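Local coordinates for hyaluronidase (PDB 4UFQ) that degrades the polysaccharide hyaluronan, as a bacterial hyaluronidase, probably by cleaving its hexosaminidic bonds, at the interface of chains A and B. Sequence-based numbering; all coordinates share one arbitrary frame. Chains: chain A/B, Hyaluronidase.

The interface of chains A and B. Residues chain A 174-176; chain B 166-169.
The carbonyl oxygen O of A:Ser174 is gripped from chain B by two successive backbone N-H groups, N of B:Ala168 at 2.9 Å and N of B:Leu169 at 3.3 Å, both of them weak hydrogen bonds. In this member of the HylP hyaluronidase family, whose trimers are typically built from intertwined beta-strands, the pair opens a parallel bridge between A:Val175 and B:Leu169, and the patch illustrates how strand pairing between chains can combine backbone bonds with a water-bridged side-chain flank. A shorter bond helps set the register: N of A:Arg176 donates to O of B:Leu169 at 2.7 Å, meeting the carbonyl nearly head-on at 165°. Within the bridge the side chains of A:Val175 and B:Leu169 run alongside each other, and methyl CG1 of the valine lies 4.1 Å from methyl CD2 of the leucine, a loose contact.

Beside this bridge, a water molecule joins three groups. It pairs with hydroxyl OG of A:Ser174, with the guanidinium NE of A:Arg176 at 3.0 Å and, more distantly, with carbonyl O of B:Leu166. The serine hydroxyl can reach it because chi1 of 58° sets OG between backbone N and carbonyl carbon, towards the B:Leu166–B:Ala167 loop segment. The arginine chain, extended from CG to NE, passes over methyl CB of B:Ala167, with CD 3.7 Å from that CB. Its guanidinium then lays one face on CB of B:Leu166, which sits 3.6 Å above the plane and towards the rim. An alanine in place of A:Arg176 would probably leave the water without its NE partner and uncover B:Ala167 and B:Leu166.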
# COMPACT_ATOMS: atom_id res chain seq x y z
N SER A 174 -12.64 -23.43 -4.99
CA SER A 174 -11.87 -24.58 -4.57
C SER A 174 -10.51 -24.17 -4.02
O SER A 174 -10.03 -23.03 -4.24
CB SER A 174 -11.69 -25.55 -5.73
OG SER A 174 -11.05 -24.90 -6.83
N VAL A 175 -9.88 -25.08 -3.28
CA VAL A 175 -8.57 -24.89 -2.68
C VAL A 175 -7.64 -25.94 -3.24
O VAL A 175 -7.81 -27.15 -2.98
CB VAL A 175 -8.59 -25.05 -1.15
CG1 VAL A 175 -7.17 -24.86 -0.55
CG2 VAL A 175 -9.58 -24.08 -0.53
N ARG A 176 -6.64 -25.51 -4.00
CA ARG A 176 -5.62 -26.45 -4.47
C ARG A 176 -4.46 -26.49 -3.51
O ARG A 176 -3.98 -25.45 -3.05
CB ARG A 176 -5.15 -26.08 -5.87
CG ARG A 176 -6.22 -26.32 -6.94
CD ARG A 176 -5.87 -25.78 -8.30
NE ARG A 176 -6.74 -26.37 -9.33
CZ ARG A 176 -6.51 -26.37 -10.63
NH1 ARG A 176 -5.46 -25.73 -11.12
NH2 ARG A 176 -7.36 -26.98 -11.45
N LEU B 166 -8.94 -21.04 -11.72
CA LEU B 166 -9.33 -22.43 -11.55
C LEU B 166 -9.47 -22.82 -10.09
O LEU B 166 -9.98 -23.91 -9.76
CB LEU B 166 -8.30 -23.33 -12.24
CG LEU B 166 -8.19 -23.28 -13.75
CD1 LEU B 166 -7.04 -24.17 -14.20
CD2 LEU B 166 -9.50 -23.72 -14.40
N ALA B 167 -9.04 -21.94 -9.18
CA ALA B 167 -9.21 -22.13 -7.76
C ALA B 167 -9.25 -20.77 -7.06
O ALA B 167 -8.73 -19.78 -7.62
CB ALA B 167 -8.07 -22.95 -7.20
N ALA B 168 -9.92 -20.69 -5.93
CA ALA B 168 -9.86 -19.48 -5.08
C ALA B 168 -8.49 -19.35 -4.42
O ALA B 168 -7.99 -18.22 -4.18
CB ALA B 168 -10.92 -19.54 -4.02
N LEU B 169 -7.89 -20.49 -4.06
CA LEU B 169 -6.66 -20.52 -3.27
C LEU B 169 -5.79 -21.66 -3.74
O LEU B 169 -6.27 -22.81 -3.86
CB LEU B 169 -6.99 -20.68 -1.79
CG LEU B 169 -5.81 -20.78 -0.83
CD1 LEU B 169 -4.95 -19.51 -0.88
CD2 LEU B 169 -6.29 -21.00 0.60
O HOH W 1 -9.51 -26.74 -8.36